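Local coordinates for protein neutral ceramidase (Pseudomonas aeruginosa, PDB 2ZXC) that hydrolyses the N-acyl linkage of ceramides to release sphingosine and a free fatty acid, using a zinc ion, and also runs the reaction in reverse, at residues Ala95-Ser100 with Pro202-Ser207; Ser157-Leu162 with Ala246-Pro251; Gly524-Gln529 with Val542-Gly547; Ala598-Ser603 with Ile615-Asn620. All blocks are in the same frame, centred on the assembly; numbering follows the deposited sequence.

Contact 1 (Ala95-Ser100 with Pro202-Ser207). With ZN (zinc ion), chain C; 2ED (N-[(1R,2R,3E)-2-hydroxy-1-(hydroxymethyl)heptadec-3-en-1-yl]acetamide), chain D.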
loop_
_atom_site.group_PDB
_atom_site.type_symbol
_atom_site.label_atom_id
_atom_site.label_comp_id
_atom_site.label_asym_id
_atom_site.label_seq_id
_atom_site.Cartn_x
_atom_site.Cartn_y
_atom_site.Cartn_z
ATOM N N ALA A 95 1.442 4.537 -0.043
ATOM C CA ALA A 95 1.099 3.131 -0.164
ATOM C C ALA A 95 0.561 2.827 -1.562
ATOM O O ALA A 95 0.003 3.700 -2.223
ATOM C CB ALA A 95 0.062 2.771 0.893
ATOM N N THR A 96 0.740 1.586 -2.005
ATOM C CA THR A 96 0.285 1.154 -3.324
ATOM C C THR A 96 -1.206 0.866 -3.282
ATOM O O THR A 96 -1.857 0.713 -4.319
ATOM C CB THR A 96 0.974 -0.139 -3.732
ATOM O OG1 THR A 96 0.706 -1.127 -2.732
ATOM C CG2 THR A 96 2.491 0.060 -3.855
ATOM N N HIS A 97 -1.729 0.771 -2.066
ATOM C CA HIS A 97 -3.132 0.488 -1.827
ATOM C C HIS A 97 -3.501 -0.944 -2.200
ATOM O O HIS A 97 -4.596 -1.201 -2.720
ATOM C CB HIS A 97 -4.014 1.478 -2.588
ATOM C CG HIS A 97 -5.435 1.509 -2.122
ATOM N ND1 HIS A 97 -5.781 1.461 -0.788
ATOM C CD2 HIS A 97 -6.595 1.658 -2.807
ATOM C CE1 HIS A 97 -7.091 1.582 -0.672
ATOM N NE2 HIS A 97 -7.609 1.703 -1.881
ATOM N N THR A 98 -2.578 -1.870 -1.948
ATOM C CA THR A 98 -2.846 -3.284 -2.197
ATOM C C THR A 98 -3.839 -3.710 -1.126
ATOM O O THR A 98 -3.750 -3.264 0.023
ATOM C CB THR A 98 -1.596 -4.163 -2.042
ATOM O OG1 THR A 98 -1.979 -5.539 -2.130
ATOM C CG2 THR A 98 -0.921 -3.925 -0.691
ATOM N N HIS A 99 -4.768 -4.581 -1.495
ATOM C CA HIS A 99 -5.789 -5.044 -0.568
ATOM C C HIS A 99 -5.500 -6.447 -0.031
ATOM O O HIS A 99 -6.366 -7.071 0.591
ATOM C CB HIS A 99 -7.157 -5.026 -1.272
ATOM C CG HIS A 99 -7.738 -3.652 -1.439
ATOM N ND1 HIS A 99 -7.024 -2.597 -1.964
ATOM C CD2 HIS A 99 -8.969 -3.164 -1.148
ATOM C CE1 HIS A 99 -7.788 -1.517 -1.986
ATOM N NE2 HIS A 99 -8.973 -1.834 -1.496
ATOM N N SER A 100 -4.286 -6.939 -0.259
ATOM C CA SER A 100 -3.933 -8.284 0.186
ATOM C C SER A 100 -2.846 -8.334 1.256
ATOM O O SER A 100 -1.949 -9.183 1.211
ATOM C CB SER A 100 -3.514 -9.131 -1.021
ATOM O OG SER A 100 -4.520 -9.102 -2.021
ATOM N N PRO A 202 -2.730 5.859 -11.518
ATOM C CA PRO A 202 -3.959 5.521 -10.786
ATOM C C PRO A 202 -4.663 4.228 -11.158
ATOM O O PRO A 202 -5.030 4.020 -12.309
ATOM C CB PRO A 202 -4.889 6.701 -11.071
ATOM C CG PRO A 202 -4.027 7.755 -11.553
ATOM C CD PRO A 202 -2.943 7.065 -12.328
ATOM N N VAL A 203 -4.868 3.382 -10.163
ATOM C CA VAL A 203 -5.601 2.137 -10.330
ATOM C C VAL A 203 -5.496 1.361 -9.037
ATOM O O VAL A 203 -4.402 1.134 -8.529
ATOM C CB VAL A 203 -5.085 1.277 -11.521
ATOM C CG1 VAL A 203 -3.665 0.805 -11.279
ATOM C CG2 VAL A 203 -6.014 0.088 -11.725
ATOM N N HIS A 204 -6.649 0.998 -8.488
ATOM C CA HIS A 204 -6.693 0.236 -7.254
ATOM C C HIS A 204 -5.855 -1.030 -7.419
ATOM O O HIS A 204 -5.833 -1.642 -8.493
ATOM C CB HIS A 204 -8.147 -0.146 -6.908
ATOM C CG HIS A 204 -8.797 0.763 -5.906
ATOM N ND1 HIS A 204 -9.089 2.081 -6.173
ATOM C CD2 HIS A 204 -9.190 0.544 -4.628
ATOM C CE1 HIS A 204 -9.634 2.638 -5.106
ATOM N NE2 HIS A 204 -9.706 1.726 -4.151
ATOM N N SER A 205 -5.140 -1.401 -6.361
ATOM C CA SER A 205 -4.338 -2.620 -6.374
ATOM C C SER A 205 -5.237 -3.689 -5.783
ATOM O O SER A 205 -4.981 -4.221 -4.699
ATOM C CB SER A 205 -3.088 -2.461 -5.512
ATOM O OG SER A 205 -2.020 -1.964 -6.285
ATOM N N THR A 206 -6.305 -3.977 -6.514
ATOM C CA THR A 206 -7.303 -4.940 -6.092
ATOM C C THR A 206 -7.474 -6.082 -7.083
ATOM O O THR A 206 -8.573 -6.610 -7.221
ATOM C CB THR A 206 -8.662 -4.252 -5.938
ATOM O OG1 THR A 206 -8.937 -3.524 -7.137
ATOM C CG2 THR A 206 -8.658 -3.282 -4.763
ATOM N N SER A 207 -6.406 -6.455 -7.780
ATOM C CA SER A 207 -6.495 -7.560 -8.725
ATOM C C SER A 207 -6.754 -8.836 -7.930
ATOM O O SER A 207 -7.478 -9.712 -8.380
ATOM C CB SER A 207 -5.209 -7.686 -9.542
ATOM O OG SER A 207 -5.013 -6.532 -10.341
HETATM ZN ZN ZN C . -9.719 2.244 -2.254
HETATM O O2 2ED D . -13.007 0.047 -1.395
HETATM O O3 2ED D . -14.800 -3.728 0.489
HETATM O O1 2ED D . -16.196 -0.408 -2.021
HETATM C C1 2ED D . -14.661 -2.134 -1.319
HETATM C C2 2ED D . -15.857 -1.788 -2.198
HETATM C C3 2ED D . -17.033 -2.651 -1.808
HETATM C C4 2ED D . -18.270 -2.174 -1.913
HETATM C C5 2ED D . -18.498 -0.772 -2.423
HETATM C C6 2ED D . -19.977 -0.451 -2.376
HETATM C C18 2ED D . -12.757 -0.880 -2.148
HETATM C C19 2ED D . -11.591 -0.852 -3.092
HETATM N N 2ED D . -13.501 -1.982 -2.185
HETATM C C 2ED D . -14.674 -3.607 -0.933
HETATM O O HOH W 1 -10.314 0.597 -1.445
#
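His97 and His204 meet at the zinc ion, bound by NE2 of His97 at 2.2 Å and NE2 of His204 at 2.0 Å. Their rings form an offset edge-to-face pair, planes at 68°, with CD2 of His97 over one face of His204. Beyond the metal, ND1 of His97 bonds to the backbone oxygen of Gly64, which fixes the rotation of the ring. This is the zinc site of the ceramidase, completed by Glu411, Tyr448 and a water that lies 1.9 Å from the zinc and 2.8 Å from NE2 of His99.

Two hydrogen bonds of His99 fix its backbone and its ring: its N donates to O of Ser205 across the contact (3.2 Å), and its ND1 donates to O of His97 (2.9 Å) from above that carbonyl plane, though nearly within its own ring plane. OG1 of Thr98 accepts from N of Ser100 in an ST turn and also bonds to O of Ser216.

Carbon contacts complete it. CG2 of Thr206 sits over the centre of the His99 ring, a CH-pi contact 3.3 Å from the ring centroid; OG1 of Thr206 turns to Glu336. The acetyl methyl C19 of the bound ceramide comes within 3.2 Å of both NE2 of His99 and CD2 of His204.

Contact 2 (Ser157-Leu162 with Ala246-Pro251). Unlike the reference sequence in segment 157-162: Ser157 (reference Asn).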
loop_
_atom_site.group_PDB
_atom_site.type_symbol
_atom_site.label_atom_id
_atom_site.label_comp_id
_atom_site.label_asym_id
_atom_site.label_seq_id
_atom_site.Cartn_x
_atom_site.Cartn_y
_atom_site.Cartn_z
ATOM N N SER A 157 -6.887 0.095 -16.514
ATOM C CA SER A 157 -7.859 0.539 -15.532
ATOM C C SER A 157 -9.198 0.931 -16.130
ATOM O O SER A 157 -9.333 1.082 -17.342
ATOM C CB SER A 157 -7.305 1.736 -14.766
ATOM O OG SER A 157 -7.110 2.840 -15.637
ATOM N N ARG A 158 -10.185 1.096 -15.252
ATOM C CA ARG A 158 -11.527 1.504 -15.643
ATOM C C ARG A 158 -12.193 2.178 -14.459
ATOM O O ARG A 158 -11.961 1.813 -13.306
ATOM C CB ARG A 158 -12.372 0.311 -16.108
ATOM C CG ARG A 158 -12.680 -0.736 -15.054
ATOM C CD ARG A 158 -13.722 -1.728 -15.580
ATOM N NE ARG A 158 -15.062 -1.144 -15.629
ATOM C CZ ARG A 158 -15.858 -1.014 -14.569
ATOM N NH1 ARG A 158 -15.452 -1.433 -13.375
ATOM N NH2 ARG A 158 -17.051 -0.451 -14.698
ATOM N N ASN A 159 -13.013 3.176 -14.752
ATOM C CA ASN A 159 -13.708 3.912 -13.718
ATOM C C ASN A 159 -14.862 3.069 -13.185
ATOM O O ASN A 159 -15.724 2.638 -13.949
ATOM C CB ASN A 159 -14.217 5.227 -14.292
ATOM C CG ASN A 159 -14.598 6.211 -13.221
ATOM O OD1 ASN A 159 -15.551 5.992 -12.472
ATOM N ND2 ASN A 159 -13.847 7.304 -13.132
ATOM N N ARG A 160 -14.876 2.835 -11.876
ATOM C CA ARG A 160 -15.916 2.020 -11.248
ATOM C C ARG A 160 -17.149 2.817 -10.847
ATOM O O ARG A 160 -18.141 2.253 -10.396
ATOM C CB ARG A 160 -15.349 1.309 -10.023
ATOM C CG ARG A 160 -14.962 2.251 -8.891
ATOM C CD ARG A 160 -14.175 1.522 -7.822
ATOM N NE ARG A 160 -14.070 2.307 -6.597
ATOM C CZ ARG A 160 -13.372 1.934 -5.533
ATOM N NH1 ARG A 160 -12.710 0.786 -5.546
ATOM N NH2 ARG A 160 -13.343 2.704 -4.452
ATOM N N SER A 161 -17.082 4.131 -11.002
ATOM C CA SER A 161 -18.203 5.000 -10.676
ATOM C C SER A 161 -18.372 6.041 -11.785
ATOM O O SER A 161 -18.362 7.244 -11.536
ATOM C CB SER A 161 -17.961 5.682 -9.329
ATOM O OG SER A 161 -17.824 4.718 -8.292
ATOM N N LEU A 162 -18.538 5.559 -13.014
ATOM C CA LEU A 162 -18.689 6.433 -14.177
ATOM C C LEU A 162 -19.810 7.458 -14.003
ATOM O O LEU A 162 -19.646 8.629 -14.335
ATOM C CB LEU A 162 -18.962 5.603 -15.432
ATOM C CG LEU A 162 -18.069 5.817 -16.655
ATOM C CD1 LEU A 162 -18.843 5.409 -17.893
ATOM C CD2 LEU A 162 -17.640 7.273 -16.774
ATOM N N ALA A 246 -6.678 7.468 -7.611
ATOM C CA ALA A 246 -7.354 6.233 -8.006
ATOM C C ALA A 246 -8.621 5.887 -7.222
ATOM O O ALA A 246 -9.039 4.729 -7.203
ATOM C CB ALA A 246 -6.368 5.071 -7.912
ATOM N N GLY A 247 -9.224 6.882 -6.579
ATOM C CA GLY A 247 -10.423 6.636 -5.801
ATOM C C GLY A 247 -11.524 5.900 -6.545
ATOM O O GLY A 247 -12.226 5.076 -5.957
ATOM N N ASN A 248 -11.682 6.180 -7.835
ATOM C CA ASN A 248 -12.722 5.522 -8.616
ATOM C C ASN A 248 -12.184 4.713 -9.783
ATOM O O ASN A 248 -12.896 4.467 -10.760
ATOM C CB ASN A 248 -13.744 6.558 -9.115
ATOM C CG ASN A 248 -13.102 7.709 -9.865
ATOM O OD1 ASN A 248 -11.880 7.870 -9.865
ATOM N ND2 ASN A 248 -13.931 8.528 -10.499
ATOM N N LEU A 249 -10.930 4.285 -9.673
ATOM C CA LEU A 249 -10.295 3.501 -10.720
ATOM C C LEU A 249 -10.000 2.088 -10.251
ATOM O O LEU A 249 -9.352 1.874 -9.220
ATOM C CB LEU A 249 -9.009 4.185 -11.178
ATOM C CG LEU A 249 -9.260 5.507 -11.915
ATOM C CD1 LEU A 249 -7.959 6.262 -12.097
ATOM C CD2 LEU A 249 -9.914 5.227 -13.268
ATOM N N SER A 250 -10.482 1.127 -11.031
ATOM C CA SER A 250 -10.318 -0.286 -10.733
ATOM C C SER A 250 -9.457 -0.968 -11.790
ATOM O O SER A 250 -9.480 -0.590 -12.961
ATOM C CB SER A 250 -11.695 -0.953 -10.676
ATOM O OG SER A 250 -11.590 -2.358 -10.725
ATOM N N PRO A 251 -8.686 -1.988 -11.393
ATOM C CA PRO A 251 -7.834 -2.697 -12.346
ATOM C C PRO A 251 -8.611 -3.786 -13.074
ATOM O O PRO A 251 -8.184 -4.273 -14.115
ATOM C CB PRO A 251 -6.761 -3.288 -11.452
ATOM C CG PRO A 251 -7.555 -3.692 -10.255
ATOM C CD PRO A 251 -8.442 -2.472 -10.021
HETATM O O HOH W 2 -16.633 8.824 -9.755
#
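A short two-stranded antiparallel sheet, 158-159 with 249-250, carries Ser250, the probable nucleophile, on one strand and Arg158 facing it on the other. Arg158 and Ser250 form the hydrogen-bonded pair: N of Ser250 donates to O of Arg158 at 2.8 Å, almost straight at 177°, and N of Arg158 returns a bond to O of Ser250 at 2.9 Å. Asn159 and Leu249 are the non-hydrogen-bonded pair that follows, and N of Arg160 then reaches O of Asn248 at 2.8 Å, within the type I turn 246-249 that leads into the second strand.

The amides of Asn159 and Asn248 cross with planes 77° apart, each held from elsewhere: ND2 of Asn159 bonds to O of Gly177 and OD1 of Asn248 to N of Val414. OD1 of Asn159 accepts from N of Ser161 (2.8 Å) in an Asx turn, and a water joins ND2 of Asn248 to O of Ser161. Arg160 runs extended from CG to NE past the turn, with O of Gly247 lying over one face of its guanidinium, not hydrogen-bonded to it; salt bridges to Glu336 and Glu461 and a bond to the zinc ligand Tyr448 fix its end beside the bound ceramide.

Around this small sheet, Leu249 pairs by backbone with His204, in the loop after strand 194-200, Gly247 pairs with Phe412 of strand 411-412, and helix 162-165 starts directly after Ser161.

Contact 3 (Gly524-Gln529 with Val542-Gly547); sequences GDVLQQ and VAFVTG
The carbonyl oxygen of Ala543 is gripped by two successive N-H groups: N of Leu527 at 2.8 Å, from above the carbonyl plane, and N of Gln528 in a weak bond of 3.4 Å. Leu527 and Gln528 thus both face Ala543, a classic beta bulge that shifts the register by one residue. Beyond it the antiparallel pairing continues with N of Val545 to O of Asp525 (2.9 Å, in the carbonyl plane) and N of Gly524 to O of Val545 (2.8 Å); on the other side, N of Ala543 makes a weak bond to O of Gln528.

The side chains divide between two faces. On one, CG2 of Val526 lies alongside CE1 of Phe544 at 3.7 Å, while O of Gly524 comes to the edge of that ring, near its plane. On the other, Leu527 crosses Val545 at about a right angle, its CD2 pressed to 3.5 Å from CG2 of Val545, a tight carbon contact, and CB of Ala543 touches CB of both Leu527 and Gln528.

Strand 526-528 is an outer strand of the five-stranded antiparallel sheet; strand 539-546 lies between it and strand 595-603, and the Phe544 side also packs on Thr636 of strand 629-642.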
loop_
_atom_site.group_PDB
_atom_site.type_symbol
_atom_site.label_atom_id
_atom_site.label_comp_id
_atom_site.label_asym_id
_atom_site.label_seq_id
_atom_site.Cartn_x
_atom_site.Cartn_y
_atom_site.Cartn_z
ATOM N N GLY A 524 8.302 -29.991 11.045
ATOM C CA GLY A 524 9.283 -30.112 9.981
ATOM C C GLY A 524 9.146 -31.375 9.157
ATOM O O GLY A 524 9.771 -31.500 8.101
ATOM N N ASP A 525 8.343 -32.321 9.633
ATOM C CA ASP A 525 8.140 -33.567 8.902
ATOM C C ASP A 525 7.463 -33.278 7.569
ATOM O O ASP A 525 6.645 -32.366 7.465
ATOM C CB ASP A 525 7.273 -34.529 9.719
ATOM C CG ASP A 525 8.079 -35.351 10.700
ATOM O OD1 ASP A 525 9.053 -34.820 11.283
ATOM O OD2 ASP A 525 7.727 -36.532 10.895
ATOM N N VAL A 526 7.803 -34.065 6.557
ATOM C CA VAL A 526 7.225 -33.898 5.230
ATOM C C VAL A 526 5.954 -34.722 5.062
ATOM O O VAL A 526 6.001 -35.953 5.006
ATOM C CB VAL A 526 8.215 -34.318 4.127
ATOM C CG1 VAL A 526 7.584 -34.093 2.762
ATOM C CG2 VAL A 526 9.514 -33.536 4.266
ATOM N N LEU A 527 4.823 -34.033 4.970
ATOM C CA LEU A 527 3.533 -34.684 4.807
ATOM C C LEU A 527 3.327 -35.119 3.360
ATOM O O LEU A 527 2.619 -36.090 3.093
ATOM C CB LEU A 527 2.415 -33.724 5.222
ATOM C CG LEU A 527 2.494 -33.249 6.675
ATOM C CD1 LEU A 527 1.496 -32.132 6.911
ATOM C CD2 LEU A 527 2.224 -34.426 7.602
ATOM N N GLN A 528 3.949 -34.392 2.433
ATOM C CA GLN A 528 3.828 -34.694 1.012
ATOM C C GLN A 528 5.135 -34.426 0.280
ATOM O O GLN A 528 5.559 -33.278 0.141
ATOM C CB GLN A 528 2.712 -33.855 0.378
ATOM C CG GLN A 528 2.409 -34.211 -1.077
ATOM C CD GLN A 528 1.342 -33.317 -1.695
ATOM O OE1 GLN A 528 0.277 -33.101 -1.110
ATOM N NE2 GLN A 528 1.618 -32.800 -2.886
ATOM N N GLN A 529 5.765 -35.497 -0.189
ATOM C CA GLN A 529 7.023 -35.407 -0.918
ATOM C C GLN A 529 6.752 -35.114 -2.392
ATOM O O GLN A 529 5.701 -35.474 -2.920
ATOM C CB GLN A 529 7.790 -36.731 -0.794
ATOM C CG GLN A 529 8.240 -37.072 0.620
ATOM C CD GLN A 529 9.521 -36.368 1.001
ATOM O OE1 GLN A 529 9.982 -35.472 0.296
ATOM N NE2 GLN A 529 10.105 -36.768 2.123
ATOM N N VAL A 542 4.295 -29.334 -2.261
ATOM C CA VAL A 542 4.862 -30.079 -1.152
ATOM C C VAL A 542 4.248 -29.575 0.160
ATOM O O VAL A 542 3.772 -28.442 0.217
ATOM C CB VAL A 542 6.394 -29.891 -1.168
ATOM C CG1 VAL A 542 6.962 -30.030 0.215
ATOM C CG2 VAL A 542 7.022 -30.903 -2.124
ATOM N N ALA A 543 4.245 -30.404 1.205
ATOM C CA ALA A 543 3.660 -30.000 2.489
ATOM C C ALA A 543 4.465 -30.439 3.710
ATOM O O ALA A 543 5.089 -31.503 3.712
ATOM C CB ALA A 543 2.235 -30.521 2.599
ATOM N N PHE A 544 4.424 -29.614 4.753
ATOM C CA PHE A 544 5.163 -29.875 5.987
ATOM C C PHE A 544 4.322 -29.694 7.244
ATOM O O PHE A 544 3.308 -28.997 7.237
ATOM C CB PHE A 544 6.343 -28.904 6.120
ATOM C CG PHE A 544 7.398 -29.057 5.071
ATOM C CD1 PHE A 544 8.554 -29.784 5.336
ATOM C CD2 PHE A 544 7.263 -28.433 3.836
ATOM C CE1 PHE A 544 9.565 -29.883 4.384
ATOM C CE2 PHE A 544 8.268 -28.527 2.877
ATOM C CZ PHE A 544 9.423 -29.252 3.153
ATOM N N VAL A 545 4.769 -30.323 8.325
ATOM C CA VAL A 545 4.127 -30.180 9.617
ATOM C C VAL A 545 4.763 -28.877 10.097
ATOM O O VAL A 545 5.992 -28.751 10.112
ATOM C CB VAL A 545 4.518 -31.322 10.569
ATOM C CG1 VAL A 545 4.023 -31.018 11.978
ATOM C CG2 VAL A 545 3.932 -32.644 10.054
ATOM N N THR A 546 3.943 -27.902 10.471
ATOM C CA THR A 546 4.490 -26.622 10.896
ATOM C C THR A 546 3.846 -26.022 12.135
ATOM O O THR A 546 3.020 -26.643 12.788
ATOM C CB THR A 546 4.361 -25.580 9.770
ATOM O OG1 THR A 546 4.698 -26.190 8.520
ATOM C CG2 THR A 546 5.297 -24.424 10.005
ATOM N N GLY A 547 4.264 -24.796 12.437
ATOM C CA GLY A 547 3.741 -24.044 13.555
ATOM C C GLY A 547 3.147 -22.763 12.997
ATOM O O GLY A 547 3.402 -22.405 11.847
#

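Contact 4 (Ala598-Ser603 with Ile615-Asn620)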
loop_
_atom_site.group_PDB
_atom_site.type_symbol
_atom_site.label_atom_id
_atom_site.label_comp_id
_atom_site.label_asym_id
_atom_site.label_seq_id
_atom_site.Cartn_x
_atom_site.Cartn_y
_atom_site.Cartn_z
ATOM N N ALA A 598 2.014 -26.499 6.406
ATOM C CA ALA A 598 2.640 -25.560 5.500
ATOM C C ALA A 598 2.638 -26.206 4.133
ATOM O O ALA A 598 3.300 -27.217 3.916
ATOM C CB ALA A 598 4.075 -25.272 5.932
ATOM N N THR A 599 1.872 -25.641 3.216
ATOM C CA THR A 599 1.824 -26.168 1.867
ATOM C C THR A 599 2.618 -25.201 1.019
ATOM O O THR A 599 2.321 -24.005 0.959
ATOM C CB THR A 599 0.391 -26.264 1.348
ATOM O OG1 THR A 599 -0.346 -27.169 2.176
ATOM C CG2 THR A 599 0.376 -26.770 -0.081
ATOM N N ILE A 600 3.656 -25.723 0.386
ATOM C CA ILE A 600 4.517 -24.912 -0.444
ATOM C C ILE A 600 4.441 -25.399 -1.877
ATOM O O ILE A 600 4.552 -26.595 -2.146
ATOM C CB ILE A 600 5.966 -24.979 0.065
ATOM C CG1 ILE A 600 6.016 -24.428 1.498
ATOM C CG2 ILE A 600 6.884 -24.196 -0.868
ATOM C CD1 ILE A 600 7.350 -24.559 2.182
ATOM N N SER A 601 4.229 -24.462 -2.792
ATOM C CA SER A 601 4.129 -24.794 -4.201
ATOM C C SER A 601 5.128 -23.998 -5.021
ATOM O O SER A 601 5.545 -22.903 -4.635
ATOM C CB SER A 601 2.705 -24.537 -4.706
ATOM O OG SER A 601 2.255 -23.242 -4.354
ATOM N N TRP A 602 5.525 -24.567 -6.151
ATOM C CA TRP A 602 6.472 -23.918 -7.039
ATOM C C TRP A 602 6.127 -24.208 -8.491
ATOM O O TRP A 602 6.068 -25.365 -8.906
ATOM C CB TRP A 602 7.900 -24.400 -6.747
ATOM C CG TRP A 602 8.951 -23.738 -7.607
ATOM C CD1 TRP A 602 9.034 -22.409 -7.927
ATOM C CD2 TRP A 602 10.083 -24.368 -8.224
ATOM N NE1 TRP A 602 10.142 -22.177 -8.705
ATOM C CE2 TRP A 602 10.801 -23.360 -8.905
ATOM C CE3 TRP A 602 10.555 -25.685 -8.275
ATOM C CZ2 TRP A 602 11.977 -23.630 -9.621
ATOM C CZ3 TRP A 602 11.724 -25.952 -8.989
ATOM C CH2 TRP A 602 12.416 -24.928 -9.654
ATOM N N SER A 603 5.875 -23.147 -9.248
ATOM C CA SER A 603 5.574 -23.268 -10.667
ATOM C C SER A 603 6.916 -23.093 -11.366
ATOM O O SER A 603 7.416 -21.975 -11.488
ATOM C CB SER A 603 4.602 -22.172 -11.109
ATOM O OG SER A 603 3.346 -22.307 -10.461
ATOM N N ILE A 615 12.916 -28.850 -1.762
ATOM C CA ILE A 615 12.288 -27.715 -1.110
ATOM C C ILE A 615 12.497 -27.737 0.389
ATOM O O ILE A 615 12.308 -28.760 1.047
ATOM C CB ILE A 615 10.779 -27.665 -1.428
ATOM C CG1 ILE A 615 10.593 -27.410 -2.931
ATOM C CG2 ILE A 615 10.093 -26.585 -0.584
ATOM C CD1 ILE A 615 9.148 -27.347 -3.387
ATOM N N ARG A 616 12.895 -26.591 0.923
ATOM C CA ARG A 616 13.137 -26.459 2.344
ATOM C C ARG A 616 12.113 -25.518 2.961
ATOM O O ARG A 616 11.771 -24.491 2.380
ATOM C CB ARG A 616 14.552 -25.927 2.577
ATOM C CG ARG A 616 14.926 -25.813 4.036
ATOM C CD ARG A 616 16.420 -25.623 4.200
ATOM N NE ARG A 616 16.777 -25.472 5.605
ATOM C CZ ARG A 616 18.019 -25.310 6.049
ATOM N NH1 ARG A 616 18.241 -25.179 7.349
ATOM N NH2 ARG A 616 19.036 -25.283 5.198
ATOM N N HIS A 617 11.621 -25.888 4.137
ATOM C CA HIS A 617 10.642 -25.082 4.852
ATOM C C HIS A 617 11.223 -24.605 6.177
ATOM O O HIS A 617 11.930 -25.345 6.855
ATOM C CB HIS A 617 9.365 -25.892 5.115
ATOM C CG HIS A 617 8.428 -25.249 6.092
ATOM N ND1 HIS A 617 7.909 -23.987 5.907
ATOM C CD2 HIS A 617 7.950 -25.679 7.286
ATOM C CE1 HIS A 617 7.154 -23.663 6.944
ATOM N NE2 HIS A 617 7.162 -24.673 7.796
ATOM N N TYR A 618 10.932 -23.356 6.526
ATOM C CA TYR A 618 11.386 -22.766 7.779
ATOM C C TYR A 618 10.119 -22.280 8.467
ATOM O O TYR A 618 9.272 -21.642 7.835
ATOM C CB TYR A 618 12.296 -21.563 7.529
ATOM C CG TYR A 618 13.604 -21.866 6.844
ATOM C CD1 TYR A 618 14.768 -22.089 7.581
ATOM C CD2 TYR A 618 13.689 -21.891 5.457
ATOM C CE1 TYR A 618 15.987 -22.320 6.946
ATOM C CE2 TYR A 618 14.900 -22.121 4.812
ATOM C CZ TYR A 618 16.042 -22.331 5.558
ATOM O OH TYR A 618 17.239 -22.521 4.903
ATOM N N GLY A 619 9.988 -22.578 9.753
ATOM C CA GLY A 619 8.813 -22.150 10.479
ATOM C C GLY A 619 9.141 -21.924 11.936
ATOM O O GLY A 619 10.295 -21.997 12.340
ATOM N N ASN A 620 8.123 -21.633 12.728
ATOM C CA ASN A 620 8.327 -21.415 14.143
ATOM C C ASN A 620 7.129 -21.978 14.879
ATOM O O ASN A 620 5.998 -21.839 14.428
ATOM C CB ASN A 620 8.500 -19.925 14.430
ATOM C CG ASN A 620 9.655 -19.323 13.657
ATOM O OD1 ASN A 620 9.552 -19.082 12.446
ATOM N ND2 ASN A 620 10.778 -19.099 14.346
#
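The imidazole of His617 takes the methyl of Ala598 on one face, with N of Gly619 on the opposite face, offset toward the rim. CB of Ala598 stands 3.8 Å from the ring centroid, 21° off the normal, in a CH-pi contact whose closest ring atom is CE1, at 3.6 Å. The arrangement is that of a beta sandwich: strand 595-603, of the five-stranded antiparallel sheet, faces strand 611-622, of a second sheet. The segment axes approach to 9.1 Å with their directions 142° apart, and no hydrogen bond passes between the two segments, which interlock through side chains alone.

With CG anti to the backbone N, the His617 side chain carries its ring to Ala598, and ND1, bonded to the backbone oxygen of Phe559, fixes how the ring is turned. The ring also meets that of Phe544, from the strand beside Ala598, with planes at about 35°, so Ala598, Ile600 and Phe544 of the opposing sheet all meet the imidazole.

Next along the interface, the Ile600 side chain crosses that of His617 obliquely, bringing CD1 to 3.8 Å from CB of His617. Ile600 also slides past Ile615 in the opposite direction. In Ile600 the two branches share the work: CD1, at the end of the CG1 arm, reaches His617, while CG2 meets Ile615. Trp602, the next inward-pointing residue, turns to Tyr613 and to Phe639 of strand 629-642. The two isoleucines meet methyl to methyl, CG2 of Ile600 at 4.0 Å from CG2 of Ile615.

Contacts 1 and 2 belong to the N-terminal catalytic part, with centres 11 Å apart, and their segments alternate along the chain: 95-100, 157-162, 202-207, 246-251. They meet at the backbone, where N of His204 probably bonds to O of Leu249, so the zinc loops and the strand bearing the presumed nucleophile are tied together. Contacts 3 and 4 follow in series in the C-terminal part, their centres 8 Å apart. Neighbouring strands 539-546 and 595-603 join them: contact 3 builds one sheet outward, contact 4 packs it against the other. Contact 1 is centred 27 Å from contact 4 and 33 Å from contact 3, and touches neither; the sandwich contacts lie apart from the zinc site.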